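Local coordinates for initiator protein NS1 (Murine minute virus, PDB 4R94) that nicks viral DNA at the replication origin through its N-terminal nuclease domain and unwinds it with an ATP-driven helicase, initiating and directing viral DNA replication, at residues A[64-69]-A[227-232]; A[117-122]-A[209-214]. All blocks are in the same frame, centred on the assembly; numbering follows the deposited sequence.

Interaction 1 of 2, residues A[64-69]-A[227-232]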
loop_
_atom_site.group_PDB
_atom_site.type_symbol
_atom_site.label_atom_id
_atom_site.label_comp_id
_atom_site.label_asym_id
_atom_site.label_seq_id
_atom_site.Cartn_x
_atom_site.Cartn_y
_atom_site.Cartn_z
ATOM N N GLU A 64 9.678 8.643 3.455
ATOM C CA GLU A 64 10.119 9.478 4.567
ATOM C C GLU A 64 9.686 10.916 4.381
ATOM O O GLU A 64 9.138 11.525 5.288
ATOM C CB GLU A 64 11.651 9.410 4.709
ATOM C CG GLU A 64 12.162 8.059 5.169
ATOM C CD GLU A 64 13.657 7.878 4.907
ATOM O OE1 GLU A 64 14.251 8.722 4.206
ATOM O OE2 GLU A 64 14.214 6.874 5.380
ATOM N N THR A 65 9.928 11.460 3.197
ATOM C CA THR A 65 9.614 12.866 2.960
ATOM C C THR A 65 8.107 13.085 2.864
ATOM O O THR A 65 7.602 14.106 3.281
ATOM C CB THR A 65 10.345 13.376 1.707
ATOM O OG1 THR A 65 11.750 13.394 2.001
ATOM C CG2 THR A 65 9.922 14.792 1.346
ATOM N N THR A 66 7.385 12.095 2.357
ATOM C CA THR A 66 5.929 12.164 2.353
ATOM C C THR A 66 5.395 12.221 3.782
ATOM O O THR A 66 4.503 13.025 4.088
ATOM C CB THR A 66 5.327 10.967 1.597
ATOM O OG1 THR A 66 5.657 11.083 0.207
ATOM C CG2 THR A 66 3.813 10.930 1.752
ATOM N N TRP A 67 5.944 11.381 4.658
ATOM C CA TRP A 67 5.590 11.438 6.071
ATOM C C TRP A 67 5.919 12.806 6.659
ATOM O O TRP A 67 5.098 13.425 7.341
ATOM C CB TRP A 67 6.307 10.340 6.865
ATOM C CG TRP A 67 6.048 10.420 8.350
ATOM C CD1 TRP A 67 6.724 11.190 9.257
ATOM C CD2 TRP A 67 5.038 9.719 9.097
ATOM N NE1 TRP A 67 6.198 11.012 10.517
ATOM C CE2 TRP A 67 5.166 10.114 10.446
ATOM C CE3 TRP A 67 4.036 8.801 8.754
ATOM C CZ2 TRP A 67 4.338 9.618 11.457
ATOM C CZ3 TRP A 67 3.208 8.310 9.763
ATOM C CH2 TRP A 67 3.365 8.721 11.097
ATOM N N ASP A 68 7.136 13.278 6.390
ATOM C CA ASP A 68 7.595 14.541 6.962
ATOM C C ASP A 68 6.719 15.730 6.540
ATOM O O ASP A 68 6.411 16.605 7.348
ATOM C CB ASP A 68 9.061 14.807 6.566
ATOM C CG ASP A 68 10.039 13.842 7.214
ATOM O OD1 ASP A 68 9.720 13.243 8.267
ATOM O OD2 ASP A 68 11.145 13.681 6.641
ATOM N N GLN A 69 6.321 15.768 5.277
ATOM C CA GLN A 69 5.600 16.918 4.764
ATOM C C GLN A 69 4.117 16.862 5.153
ATOM O O GLN A 69 3.424 17.883 5.167
ATOM C CB GLN A 69 5.761 17.017 3.241
ATOM C CG GLN A 69 7.222 16.997 2.729
ATOM C CD GLN A 69 8.197 17.916 3.493
ATOM O OE1 GLN A 69 7.977 19.137 3.562
ATOM N NE2 GLN A 69 9.306 17.332 4.045
ATOM N N TYR A 227 -5.035 5.608 9.263
ATOM C CA TYR A 227 -4.038 5.513 8.189
ATOM C C TYR A 227 -2.708 6.105 8.649
ATOM O O TYR A 227 -2.657 7.026 9.480
ATOM C CB TYR A 227 -4.525 6.225 6.909
ATOM C CG TYR A 227 -4.419 7.748 6.963
ATOM C CD1 TYR A 227 -5.416 8.514 7.567
ATOM C CD2 TYR A 227 -3.324 8.414 6.416
ATOM C CE1 TYR A 227 -5.314 9.893 7.636
ATOM C CE2 TYR A 227 -3.221 9.793 6.464
ATOM C CZ TYR A 227 -4.219 10.528 7.084
ATOM O OH TYR A 227 -4.123 11.904 7.158
ATOM N N PHE A 228 -1.625 5.566 8.101
ATOM C CA PHE A 228 -0.281 6.078 8.355
ATOM C C PHE A 228 0.156 7.121 7.335
ATOM O O PHE A 228 0.673 8.175 7.681
ATOM C CB PHE A 228 0.754 4.956 8.315
ATOM C CG PHE A 228 0.695 3.990 9.469
ATOM C CD1 PHE A 228 1.247 4.317 10.703
ATOM C CD2 PHE A 228 0.165 2.721 9.290
ATOM C CE1 PHE A 228 1.229 3.399 11.750
ATOM C CE2 PHE A 228 0.132 1.805 10.322
ATOM C CZ PHE A 228 0.668 2.144 11.563
ATOM N N LEU A 229 -0.040 6.791 6.067
ATOM C CA LEU A 229 0.719 7.383 4.981
ATOM C C LEU A 229 -0.006 7.047 3.690
ATOM O O LEU A 229 -0.471 5.912 3.531
ATOM C CB LEU A 229 2.155 6.801 4.962
ATOM C CG LEU A 229 3.184 7.291 3.949
ATOM C CD1 LEU A 229 3.760 8.611 4.431
ATOM C CD2 LEU A 229 4.308 6.271 3.768
ATOM N N SER A 230 -0.114 8.010 2.777
ATOM C CA SER A 230 -0.696 7.754 1.465
ATOM C C SER A 230 0.158 8.365 0.378
ATOM O O SER A 230 0.954 9.273 0.641
ATOM C CB SER A 230 -2.121 8.311 1.363
ATOM O OG SER A 230 -2.890 7.887 2.464
ATOM N N SER A 231 -0.014 7.883 -0.845
ATOM C CA SER A 231 0.673 8.477 -1.991
ATOM C C SER A 231 -0.022 8.109 -3.282
ATOM O O SER A 231 -0.779 7.145 -3.341
ATOM C CB SER A 231 2.127 8.025 -2.060
ATOM O OG SER A 231 2.228 6.607 -2.075
ATOM N N ASP A 232 0.250 8.853 -4.344
ATOM C CA ASP A 232 -0.363 8.500 -5.606
ATOM C C ASP A 232 0.561 8.837 -6.764
ATOM O O ASP A 232 1.598 9.486 -6.581
ATOM C CB ASP A 232 -1.718 9.208 -5.758
ATOM C CG ASP A 232 -1.595 10.715 -5.690
ATOM O OD1 ASP A 232 -0.968 11.292 -6.602
ATOM O OD2 ASP A 232 -2.130 11.313 -4.735
#
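Leu229 CD1 pushes into the helical segment 64-69 between Thr66 and Trp67, lying 3.5 Å from Thr66 CG2 and 3.9 Å from Trp67 CB. With CG anti to the backbone N (chi1 -178°), the leucine reaches out from the strand, and its branched end puts one methyl against two consecutive helix residues, bringing CD1 within 3.5 Å of Trp67 N. The same methyl lies at the edge of the indole, near the ring plane.

Thr66 suits its place because its two branches do different work. CG2, anti to the backbone N, faces the strand and meets both Leu229 CD1 and the carbonyl of Ser230, with CG2 3.5 Å from Ser230 O; OG1 turns back to the helix and bonds to Gly62 O. In Trp67, CG is likewise anti to the backbone N (chi1 176°), and the length of the indole then lets CZ3 reach the strand, obliquely 3.3 Å from Phe228 O and 4.4 Å from Phe228 CB. No hydrogen bond crosses the contact, which rests on methyl and ring carbons touching each other and backbone carbonyl oxygens of the strand.

The axes of segments 64-69 and 227-232 approach to 8.7 Å, their directions 113° apart. Segment 64-69 belongs to helix 54-70, Phe228 packs on Thr83 and Val87 of helix 81-104, and strand 227-232 pairs antiparallel with 112-121 in the nuclease domain's central sheet.

Interaction 2 of 2, residues A[117-122]-A[209-214]. With MG (magnesium ion), chain B.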
loop_
_atom_site.group_PDB
_atom_site.type_symbol
_atom_site.label_atom_id
_atom_site.label_comp_id
_atom_site.label_asym_id
_atom_site.label_seq_id
_atom_site.Cartn_x
_atom_site.Cartn_y
_atom_site.Cartn_z
ATOM N N GLN A 117 -2.233 3.432 0.205
ATOM C CA GLN A 117 -2.515 3.910 1.563
ATOM C C GLN A 117 -2.258 2.844 2.621
ATOM O O GLN A 117 -2.877 1.759 2.622
ATOM C CB GLN A 117 -3.958 4.409 1.696
ATOM C CG GLN A 117 -4.280 4.871 3.117
ATOM C CD GLN A 117 -5.376 5.928 3.126
ATOM O OE1 GLN A 117 -5.217 6.993 2.531
ATOM N NE2 GLN A 117 -6.476 5.648 3.819
ATOM N N HIS A 118 -1.340 3.161 3.522
ATOM C CA HIS A 118 -1.016 2.283 4.642
ATOM C C HIS A 118 -1.967 2.527 5.788
ATOM O O HIS A 118 -2.180 3.676 6.176
ATOM C CB HIS A 118 0.402 2.516 5.143
ATOM C CG HIS A 118 1.452 2.234 4.116
ATOM N ND1 HIS A 118 2.137 1.047 4.070
ATOM C CD2 HIS A 118 1.907 2.991 3.089
ATOM C CE1 HIS A 118 3.004 1.089 3.065
ATOM N NE2 HIS A 118 2.870 2.251 2.451
ATOM N N GLU A 119 -2.490 1.440 6.340
ATOM C CA GLU A 119 -3.480 1.491 7.410
ATOM C C GLU A 119 -3.200 0.477 8.522
ATOM O O GLU A 119 -2.335 -0.401 8.404
ATOM C CB GLU A 119 -4.890 1.246 6.854
ATOM C CG GLU A 119 -5.324 2.258 5.801
ATOM C CD GLU A 119 -6.761 2.071 5.341
ATOM O OE1 GLU A 119 -7.337 0.972 5.528
ATOM O OE2 GLU A 119 -7.292 3.033 4.762
ATOM N N TRP A 120 -3.960 0.607 9.610
ATOM C CA TRP A 120 -3.847 -0.315 10.725
ATOM C C TRP A 120 -5.232 -0.813 11.053
ATOM O O TRP A 120 -6.069 -0.053 11.527
ATOM C CB TRP A 120 -3.223 0.353 11.948
ATOM C CG TRP A 120 -2.938 -0.614 13.047
ATOM C CD1 TRP A 120 -3.797 -1.034 14.030
ATOM C CD2 TRP A 120 -1.703 -1.288 13.277
ATOM N NE1 TRP A 120 -3.164 -1.935 14.854
ATOM C CE2 TRP A 120 -1.875 -2.104 14.416
ATOM C CE3 TRP A 120 -0.468 -1.281 12.631
ATOM C CZ2 TRP A 120 -0.852 -2.912 14.914
ATOM C CZ3 TRP A 120 0.553 -2.077 13.131
ATOM C CH2 TRP A 120 0.354 -2.880 14.264
ATOM N N GLY A 121 -5.473 -2.081 10.769
ATOM C CA GLY A 121 -6.780 -2.661 11.015
ATOM C C GLY A 121 -6.911 -3.150 12.442
ATOM O O GLY A 121 -5.933 -3.567 13.060
ATOM N N LYS A 122 -8.135 -3.082 12.966
ATOM C CA LYS A 122 -8.424 -3.536 14.317
ATOM C C LYS A 122 -7.939 -4.962 14.560
ATOM O O LYS A 122 -7.357 -5.267 15.608
ATOM C CB LYS A 122 -9.929 -3.437 14.580
ATOM C CG LYS A 122 -10.399 -4.177 15.819
ATOM C CD LYS A 122 -11.917 -4.110 15.945
ATOM C CE LYS A 122 -12.432 -5.104 16.979
ATOM N NZ LYS A 122 -11.803 -4.899 18.313
ATOM N N TYR A 209 -14.131 9.530 -1.411
ATOM C CA TYR A 209 -15.255 9.174 -0.552
ATOM C C TYR A 209 -14.920 8.121 0.497
ATOM O O TYR A 209 -15.745 7.824 1.361
ATOM C CB TYR A 209 -16.422 8.672 -1.401
ATOM C CG TYR A 209 -16.974 9.689 -2.366
ATOM C CD1 TYR A 209 -17.198 11.003 -1.963
ATOM C CD2 TYR A 209 -17.274 9.339 -3.674
ATOM C CE1 TYR A 209 -17.705 11.940 -2.847
ATOM C CE2 TYR A 209 -17.792 10.266 -4.565
ATOM C CZ TYR A 209 -17.999 11.568 -4.143
ATOM O OH TYR A 209 -18.513 12.502 -5.026
ATOM N N TYR A 210 -13.728 7.528 0.430
ATOM C CA TYR A 210 -13.397 6.495 1.400
ATOM C C TYR A 210 -11.959 6.638 1.953
ATOM O O TYR A 210 -11.787 6.864 3.151
ATOM C CB TYR A 210 -13.613 5.094 0.790
ATOM C CG TYR A 210 -13.309 3.997 1.771
ATOM C CD1 TYR A 210 -14.121 3.789 2.886
ATOM C CD2 TYR A 210 -12.202 3.179 1.602
ATOM C CE1 TYR A 210 -13.832 2.798 3.807
ATOM C CE2 TYR A 210 -11.905 2.182 2.522
ATOM C CZ TYR A 210 -12.723 1.995 3.613
ATOM O OH TYR A 210 -12.410 1.005 4.517
ATOM N N PHE A 211 -10.919 6.505 1.133
ATOM C CA PHE A 211 -9.588 6.500 1.756
ATOM C C PHE A 211 -9.230 7.829 2.421
ATOM O O PHE A 211 -8.596 7.847 3.479
ATOM C CB PHE A 211 -8.506 6.097 0.742
ATOM C CG PHE A 211 -8.564 4.645 0.374
ATOM C CD1 PHE A 211 -8.356 3.674 1.343
ATOM C CD2 PHE A 211 -8.884 4.252 -0.922
ATOM C CE1 PHE A 211 -8.429 2.311 1.027
ATOM C CE2 PHE A 211 -8.958 2.902 -1.258
ATOM C CZ PHE A 211 -8.749 1.927 -0.280
ATOM N N LEU A 212 -9.661 8.940 1.835
ATOM C CA LEU A 212 -9.392 10.247 2.429
ATOM C C LEU A 212 -10.272 10.562 3.656
ATOM O O LEU A 212 -10.097 11.598 4.302
ATOM C CB LEU A 212 -9.553 11.351 1.369
ATOM C CG LEU A 212 -8.533 11.350 0.227
ATOM C CD1 LEU A 212 -8.627 12.624 -0.626
ATOM C CD2 LEU A 212 -7.105 11.144 0.767
ATOM N N THR A 213 -11.208 9.678 3.994
ATOM C CA THR A 213 -12.024 9.903 5.188
ATOM C C THR A 213 -11.409 9.345 6.463
ATOM O O THR A 213 -11.936 9.591 7.556
ATOM C CB THR A 213 -13.442 9.284 5.061
ATOM O OG1 THR A 213 -13.368 7.852 5.130
ATOM C CG2 THR A 213 -14.115 9.709 3.772
ATOM N N LYS A 214 -10.315 8.589 6.348
ATOM C CA LYS A 214 -9.739 7.918 7.510
ATOM C C LYS A 214 -9.069 8.896 8.477
ATOM O O LYS A 214 -8.660 9.998 8.090
ATOM C CB LYS A 214 -8.711 6.848 7.077
ATOM C CG LYS A 214 -9.229 5.801 6.078
ATOM C CD LYS A 214 -10.411 5.005 6.626
ATOM C CE LYS A 214 -10.847 3.913 5.634
ATOM N NZ LYS A 214 -9.922 2.728 5.593
HETATM MG MG MG B . -7.953 -0.997 5.337
HETATM O O HOH W 1 -9.818 -0.348 4.782
HETATM O O HOH W 2 -8.808 -2.923 5.177
HETATM O O HOH W 3 -8.410 -0.752 7.419
#
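Glu119 OE2 is gripped by two donors, Lys214 NZ at 2.8 Å in a salt bridge and Gln117 NE2 at 2.9 Å. The amide N-H meets the anti lone pair of OE2, the one away from OE1, while the ammonium comes in on the syn side, 34° out of the carboxylate plane. The other oxygen, OE1, binds the magnesium ion at 2.1 Å, so the carboxylate bridges metal and lysine.

Gln117 joins the two segments: its NE2 also donates to Phe211 O at 3.1 Å, nearly straight at 165°, and both acceptors lie close to the amide plane. OE1 of this glutamine bonds to Ser230 and Arg245, which helps fix the amide's rotation. An amide suits the spot because it can donate and accept at once. Phe211 turns its ring edge to Glu119 OE2, in plane, with CD1 3.6 Å from that oxygen. The Lys214 chain, bent at chi2 and chi4, crosses Glu119 at about a right angle, with CG and CE near OE2; CE also lies 3.3 Å above one face of the Tyr210 ring, toward the rim.

Tyr210, the nuclease active-site residue, has its OH 2.9 Å from water 1, itself a magnesium ligand; His127 and His129 of the RCR-2 motif complete the metal site. Amide and ammonium thus form a second shell that positions the metal carboxylate, consistent with metal-assisted nicking in a rolling-circle (HUH) nuclease.

How the interactions relate
Both contacts are largely buried and reach the same sheet, in which strands 227-232 and 112-121 are neighbours, but they serve different places. Interaction 1 joins a helix to the sheet by van der Waals contacts, without a hydrogen bond between its segments; interaction 2 lies at the catalytic site, where charge, amide and metal bonds dominate, the partly exposed Lys214 takes part and Tyr210 is tied in through a metal-bound water. They meet directly through the bond between Ser230 and Gln117, and Phe228 N probably bonds to His118 O. Strand 227-232 thus carries the helix contact with Leu229, while Ser230 bonds to the glutamine that in turn donates to the metal-binding glutamate, and so may help to orient it.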